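Local coordinates for protein export chaperone SatS (Mycobacterium tuberculosis H37Rv, PDB 6DNM) that serves as a chaperone for the SecA2 protein export pathway of the bacterium, at residues I23-G26 / T27-F30; H67-D70 / L71-L74; I80-A83 / A84-S88. All coordinates share one frame; numbering follows the deposited sequence.

Interaction 1 (I23-G26 / T27-F30); sequences IMTG and TATF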
loop_
_atom_site.group_PDB
_atom_site.type_symbol
_atom_site.label_atom_id
_atom_site.label_comp_id
_atom_site.label_asym_id
_atom_site.label_seq_id
_atom_site.Cartn_x
_atom_site.Cartn_y
_atom_site.Cartn_z
ATOM N N ILE A 23 0.394 -1.297 -6.308
ATOM C CA ILE A 23 1.533 -0.572 -5.752
ATOM C C ILE A 23 2.554 -0.411 -6.862
ATOM O O ILE A 23 3.065 -1.405 -7.382
ATOM C CB ILE A 23 2.166 -1.306 -4.557
ATOM C CG1 ILE A 23 1.143 -1.546 -3.435
ATOM C CG2 ILE A 23 3.383 -0.525 -4.051
ATOM C CD1 ILE A 23 1.627 -2.518 -2.351
ATOM N N MET A 24 2.842 0.825 -7.243
ATOM C CA MET A 24 3.805 1.093 -8.299
ATOM C C MET A 24 5.085 1.658 -7.697
ATOM O O MET A 24 5.049 2.609 -6.910
ATOM C CB MET A 24 3.225 2.052 -9.345
ATOM C CG MET A 24 1.939 1.523 -9.986
ATOM S SD MET A 24 1.342 2.523 -11.372
ATOM C CE MET A 24 2.591 2.210 -12.623
ATOM N N THR A 25 6.205 1.046 -8.041
ATOM C CA THR A 25 7.520 1.553 -7.688
ATOM C C THR A 25 8.283 1.830 -8.975
ATOM O O THR A 25 7.843 1.474 -10.070
ATOM C CB THR A 25 8.293 0.555 -6.814
ATOM O OG1 THR A 25 8.798 -0.510 -7.633
ATOM C CG2 THR A 25 7.399 -0.034 -5.726
ATOM N N GLY A 26 9.439 2.481 -8.847
ATOM C CA GLY A 26 10.211 2.815 -10.030
ATOM C C GLY A 26 10.579 1.616 -10.877
ATOM O O GLY A 26 10.843 1.775 -12.074
ATOM N N THR A 27 10.592 0.413 -10.286
ATOM C CA THR A 27 11.029 -0.788 -10.981
ATOM C C THR A 27 9.979 -1.885 -11.087
ATOM O O THR A 27 10.234 -2.884 -11.766
ATOM C CB THR A 27 12.274 -1.388 -10.305
ATOM O OG1 THR A 27 11.998 -1.614 -8.918
ATOM C CG2 THR A 27 13.477 -0.458 -10.440
ATOM N N ALA A 28 8.822 -1.754 -10.442
ATOM C CA ALA A 28 7.864 -2.853 -10.457
ATOM C C ALA A 28 6.473 -2.334 -10.128
ATOM O O ALA A 28 6.319 -1.354 -9.399
ATOM C CB ALA A 28 8.261 -3.953 -9.460
ATOM N N THR A 29 5.465 -3.008 -10.670
ATOM C CA THR A 29 4.076 -2.775 -10.301
ATOM C C THR A 29 3.524 -4.057 -9.701
ATOM O O THR A 29 3.610 -5.124 -10.316
ATOM C CB THR A 29 3.237 -2.334 -11.511
ATOM O OG1 THR A 29 3.698 -1.056 -11.965
ATOM C CG2 THR A 29 1.761 -2.224 -11.145
ATOM N N PHE A 30 2.961 -3.948 -8.506
ATOM C CA PHE A 30 2.504 -5.102 -7.749
ATOM C C PHE A 30 1.018 -5.006 -7.449
ATOM O O PHE A 30 0.454 -3.910 -7.346
ATOM C CB PHE A 30 3.211 -5.202 -6.400
ATOM C CG PHE A 30 4.669 -5.497 -6.502
ATOM C CD1 PHE A 30 5.118 -6.647 -7.133
ATOM C CD2 PHE A 30 5.597 -4.636 -5.943
ATOM C CE1 PHE A 30 6.483 -6.918 -7.226
ATOM C CE2 PHE A 30 6.952 -4.902 -6.033
ATOM C CZ PHE A 30 7.397 -6.044 -6.672
HETATM O O HOH W 1 5.891 0.688 -11.799
HETATM O O HOH W 2 9.959 -2.576 -6.308
#

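Interaction 2 (H67-D70 / L71-L74); sequences HDHD and LSDL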
loop_
_atom_site.group_PDB
_atom_site.type_symbol
_atom_site.label_atom_id
_atom_site.label_comp_id
_atom_site.label_asym_id
_atom_site.label_seq_id
_atom_site.Cartn_x
_atom_site.Cartn_y
_atom_site.Cartn_z
ATOM N N HIS A 67 -4.807 -21.810 1.125
ATOM C CA HIS A 67 -3.726 -21.083 1.763
ATOM C C HIS A 67 -4.096 -20.800 3.207
ATOM O O HIS A 67 -5.274 -20.676 3.558
ATOM C CB HIS A 67 -3.443 -19.746 1.061
ATOM C CG HIS A 67 -2.824 -19.889 -0.293
ATOM N ND1 HIS A 67 -1.589 -20.468 -0.492
ATOM C CD2 HIS A 67 -3.266 -19.517 -1.517
ATOM C CE1 HIS A 67 -1.300 -20.453 -1.781
ATOM N NE2 HIS A 67 -2.303 -19.886 -2.425
ATOM N N ASP A 68 -3.076 -20.709 4.041
ATOM C CA ASP A 68 -3.215 -20.203 5.397
ATOM C C ASP A 68 -2.411 -18.911 5.450
ATOM O O ASP A 68 -1.177 -18.931 5.484
ATOM C CB ASP A 68 -2.738 -21.218 6.429
ATOM C CG ASP A 68 -3.218 -20.885 7.825
ATOM O OD1 ASP A 68 -2.376 -20.545 8.681
ATOM O OD2 ASP A 68 -4.442 -20.952 8.063
ATOM N N HIS A 69 -3.120 -17.791 5.408
ATOM C CA HIS A 69 -2.522 -16.471 5.505
ATOM C C HIS A 69 -3.484 -15.596 6.292
ATOM O O HIS A 69 -4.524 -16.056 6.770
ATOM C CB HIS A 69 -2.238 -15.883 4.120
ATOM C CG HIS A 69 -3.422 -15.917 3.203
ATOM N ND1 HIS A 69 -4.605 -15.274 3.496
ATOM C CD2 HIS A 69 -3.612 -16.529 2.011
ATOM C CE1 HIS A 69 -5.475 -15.489 2.523
ATOM N NE2 HIS A 69 -4.897 -16.250 1.611
ATOM N N ASP A 70 -3.156 -14.310 6.391
ATOM C CA ASP A 70 -3.859 -13.457 7.337
ATOM C C ASP A 70 -5.288 -13.128 6.933
ATOM O O ASP A 70 -6.044 -12.636 7.777
ATOM C CB ASP A 70 -3.059 -12.188 7.622
ATOM C CG ASP A 70 -1.803 -12.464 8.424
ATOM O OD1 ASP A 70 -1.708 -13.537 9.068
ATOM O OD2 ASP A 70 -0.922 -11.584 8.443
ATOM N N LEU A 71 -5.683 -13.384 5.684
ATOM C CA LEU A 71 -7.056 -13.144 5.261
ATOM C C LEU A 71 -7.902 -14.406 5.211
ATOM O O LEU A 71 -9.122 -14.303 5.030
ATOM C CB LEU A 71 -7.086 -12.509 3.864
ATOM C CG LEU A 71 -6.296 -11.215 3.678
ATOM C CD1 LEU A 71 -6.468 -10.710 2.256
ATOM C CD2 LEU A 71 -6.730 -10.138 4.643
ATOM N N SER A 72 -7.304 -15.589 5.360
ATOM C CA SER A 72 -7.991 -16.804 4.939
ATOM C C SER A 72 -9.095 -17.249 5.893
ATOM O O SER A 72 -9.895 -18.105 5.511
ATOM C CB SER A 72 -6.990 -17.939 4.724
ATOM O OG SER A 72 -6.347 -18.270 5.937
ATOM N N ASP A 73 -9.173 -16.688 7.100
ATOM C CA ASP A 73 -10.258 -16.992 8.023
ATOM C C ASP A 73 -11.284 -15.873 8.121
ATOM O O ASP A 73 -12.183 -15.933 8.970
ATOM C CB ASP A 73 -9.696 -17.362 9.396
ATOM C CG ASP A 73 -8.807 -18.574 9.330
ATOM O OD1 ASP A 73 -9.259 -19.590 8.765
ATOM O OD2 ASP A 73 -7.663 -18.514 9.821
ATOM N N LEU A 74 -11.182 -14.863 7.264
ATOM C CA LEU A 74 -12.230 -13.855 7.205
ATOM C C LEU A 74 -13.476 -14.466 6.582
ATOM O O LEU A 74 -13.397 -15.355 5.729
ATOM C CB LEU A 74 -11.754 -12.653 6.393
ATOM C CG LEU A 74 -10.545 -11.939 7.014
ATOM C CD1 LEU A 74 -10.098 -10.798 6.112
ATOM C CD2 LEU A 74 -10.847 -11.436 8.415
HETATM O O HOH W 3 -7.903 -14.513 8.629
#

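Interaction 3 (I80-A83 / A84-S88); sequences IRTA and ATDGS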
loop_
_atom_site.group_PDB
_atom_site.type_symbol
_atom_site.label_atom_id
_atom_site.label_comp_id
_atom_site.label_asym_id
_atom_site.label_seq_id
_atom_site.Cartn_x
_atom_site.Cartn_y
_atom_site.Cartn_z
ATOM N N ILE A 80 -13.951 -15.257 -2.265
ATOM C CA ILE A 80 -12.855 -14.960 -3.183
ATOM C C ILE A 80 -12.282 -16.243 -3.766
ATOM O O ILE A 80 -12.100 -16.362 -4.984
ATOM C CB ILE A 80 -11.773 -14.120 -2.484
ATOM C CG1 ILE A 80 -12.355 -12.772 -2.039
ATOM C CG2 ILE A 80 -10.559 -13.953 -3.406
ATOM C CD1 ILE A 80 -11.487 -12.015 -1.060
ATOM N N ARG A 81 -11.983 -17.216 -2.904
ATOM C CA ARG A 81 -11.386 -18.464 -3.368
ATOM C C ARG A 81 -12.318 -19.193 -4.324
ATOM O O ARG A 81 -11.877 -19.703 -5.362
ATOM C CB ARG A 81 -11.032 -19.345 -2.166
ATOM C CG ARG A 81 -10.433 -20.691 -2.549
ATOM C CD ARG A 81 -9.881 -21.424 -1.339
ATOM N NE ARG A 81 -10.925 -21.736 -0.368
ATOM C CZ ARG A 81 -11.557 -22.903 -0.303
ATOM N NH1 ARG A 81 -11.257 -23.871 -1.160
ATOM N NH2 ARG A 81 -12.492 -23.102 0.614
ATOM N N THR A 82 -13.614 -19.234 -3.997
ATOM C CA THR A 82 -14.594 -19.893 -4.857
ATOM C C THR A 82 -14.737 -19.173 -6.194
ATOM O O THR A 82 -14.899 -19.814 -7.236
ATOM C CB THR A 82 -15.949 -19.969 -4.139
ATOM O OG1 THR A 82 -15.796 -20.663 -2.894
ATOM C CG2 THR A 82 -16.956 -20.708 -4.986
ATOM N N ALA A 83 -14.682 -17.841 -6.190
ATOM C CA ALA A 83 -14.698 -17.120 -7.459
ATOM C C ALA A 83 -13.464 -17.453 -8.288
ATOM O O ALA A 83 -13.552 -17.612 -9.512
ATOM C CB ALA A 83 -14.804 -15.614 -7.215
ATOM N N ALA A 84 -12.296 -17.529 -7.640
ATOM C CA ALA A 84 -11.080 -17.908 -8.352
ATOM C C ALA A 84 -11.218 -19.290 -8.983
ATOM O O ALA A 84 -10.880 -19.485 -10.158
ATOM C CB ALA A 84 -9.883 -17.861 -7.403
ATOM N N THR A 85 -11.715 -20.265 -8.218
ATOM C CA THR A 85 -11.836 -21.613 -8.769
ATOM C C THR A 85 -12.987 -21.724 -9.765
ATOM O O THR A 85 -12.935 -22.567 -10.668
ATOM C CB THR A 85 -11.912 -22.667 -7.653
ATOM O OG1 THR A 85 -13.020 -22.395 -6.788
ATOM C CG2 THR A 85 -10.622 -22.658 -6.828
ATOM N N ASP A 86 -14.017 -20.883 -9.635
ATOM C CA ASP A 86 -15.086 -20.847 -10.628
ATOM C C ASP A 86 -14.609 -20.274 -11.952
ATOM O O ASP A 86 -15.279 -20.456 -12.972
ATOM C CB ASP A 86 -16.229 -19.940 -10.167
ATOM C CG ASP A 86 -17.150 -20.593 -9.162
ATOM O OD1 ASP A 86 -17.027 -21.813 -8.909
ATOM O OD2 ASP A 86 -18.021 -19.864 -8.642
ATOM N N GLY A 87 -13.494 -19.548 -11.949
ATOM C CA GLY A 87 -13.068 -18.825 -13.126
ATOM C C GLY A 87 -13.732 -17.482 -13.313
ATOM O O GLY A 87 -13.536 -16.849 -14.355
ATOM N N SER A 88 -14.502 -17.017 -12.333
ATOM C CA SER A 88 -15.252 -15.776 -12.446
ATOM C C SER A 88 -14.603 -14.619 -11.705
ATOM O O SER A 88 -15.116 -13.498 -11.772
ATOM C CB SER A 88 -16.672 -15.981 -11.914
ATOM O OG SER A 88 -16.637 -16.328 -10.540
#

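Interaction 1 (I23-G26 / T27-F30)
Met24 and Thr29 lie side by side near the end of a beta hairpin, their side chains running the same way from a non-hydrogen-bonded antiparallel pair. From CB the methionine turns beside its own backbone N (chi1 -58°), which brings CG alongside the threonine, 3.7 Å from Thr29 OG1 and 3.9 Å from Thr29 CG2. A bend at chi3 (69°) then folds the tip back, and Met24 CE comes within 3.5 Å of Thr29 OG1. The thioether chain thus brushes the hydroxyl twice without a polar bond.

That hydroxyl is engaged by a water that lies 2.8 Å from Thr29 OG1 and donates to Thr25 O, tying the strand to the turn. One step back along the hairpin, Ile23 and Phe30 exchange two straight N-H to O bonds of 2.8 Å, Ile23 N to Phe30 O and Phe30 N to Ile23 O, and their buried side chains share the face away from Met24. Thr25 N continues the ladder to Ala28 O, whereas the returning bond from Ala28 N to Thr25 O is weak at 3.4 Å. Gly26 and Thr27 form the two-residue tip, where Thr27 N makes a second weak bond to Thr25 OG1, a hydroxyl also held at 2.7 Å by another water.

Firm backbone bonds therefore close this hairpin as far as Thr25, while at the tip weak bonds and water take over, a mixture consistent with a turn that relies partly on solvent to satisfy its polar atoms.

Interaction 2 (H67-D70 / L71-L74)
Two type I beta turns overlap here, one from His69 to Ser72 and the next from Leu71 to Leu74, so the backbone doubles back and Ser72 faces the residues just before it. His69 O takes two donors from the same residue, Ser72 OG at 3.0 Å and Ser72 N at 3.2 Å. Both approach from one face of its plane, but the hydroxyl is only modestly tilted whereas the backbone N sits well above the plane, 57° out of it. With chi1 at 64°, Ser72 OG is tucked between its own N and carbonyl carbon, and from there it curls back to the carbonyl that the turn already uses.

The His69 ring folds over the same turn. Its ND1 accepts Leu71 N at 3.1 Å in the ring plane, and one face of the imidazole receives Ser72 CB in a CH-pi contact, 3.9 Å from the ring centroid and offset toward the rim. Leu71 CB meets His69 CE1 at 3.6 Å. Since ND1 accepts an N-H, the ring probably carries its proton on NE2, which is hydrogen-bonded to Tyr77 OH, so both nitrogens have partners and the rotation of the ring is fixed.

A water bridges the two turns, donating to Asp70 O in the first and accepting from Asp73 N in the second at 2.9 Å. On the exposed side Asp68 and Asp73 bring their carboxylates fairly close, a mild repulsion that solvent would probably screen. Leu71, by contrast, packs on Leu33 and Cys35 of strand 29-37. The whole is a pair of overlapping type I turns, with a histidine and a serine side chain reinforcing the first, in the loop that connects helix 56-63 to helix 77-86.

Interaction 3 (I80-A83 / A84-S88)
Ala83 and Ala84 carry much of this contact at the C-terminal end of helix 77-86, which finishes in a Schellman motif. Ala83 O, in the last turn, is picked up by Ser88 N at 3.0 Å, a bond spanning five residues. Inside it, Gly87 N reaches back to Ala84 O at 3.2 Å. Gly87 itself takes a positive phi of 83°, at which a side chain would press on the carbonyl O of Asp86; glycine has none, and the chain can leave the helix. Ser88 OG adds a weak bond to Ala83 O, while the methyl Ala83 CB passes 3.9 Å from Ser88 OG on its way to the buried side, where it touches Leu89 and Phe12.

Ala84 has the regular helical bond, its N donating to Ile80 O at 2.9 Å. Its methyl leans against the preceding turn, with Ala84 CB 3.4 Å from Arg81 O, and beyond it rests on Ala64. Thr85 and Asp86 continue the helical pattern by donating N-H groups to Arg81 O and Thr82 O. The guanidinium of Arg81 makes salt bridges with Asp78 and Glu66.

Thr82 is the third main contributor. Its hydroxyl turns back to Asp78 O, beside its own backbone N at chi1 -57°, so the methyl CG2 is the branch that runs alongside Asp86, with both side chains pointing the same way. The carboxylate of Asp86 folds back over the helix end, where its negative charge is probably not well placed against the helix dipole. The carboxylate lies with its flat side toward the Thr82 carbonyl oxygen: Asp86 CG lies 3.1 Å from Thr82 O, with Asp86 OD1 and Asp86 OD2 equally distant from that atom at 3.4 Å.

In the fold
The three contacts come one after another along the chain, and none crosses or encloses another. Interaction 1 closes the tight turn of the hairpin between strand 19-24 and strand 29-37, neighbours in the mixed four-stranded sheet. The chain then passes through strand 40-43 and helix 56-63 to interaction 2, whose turns lay leucines against strands 29-37 and 40-43 and whose histidine meets Tyr77, the first residue of helix 77-86. Interaction 3 ends that helix, which packs on helix 12-16. The centres of interactions 2 and 3 are about 15 Å apart, whereas the centre of interaction 1 is about 25 Å and 26 Å from theirs, at the turn of the hairpin.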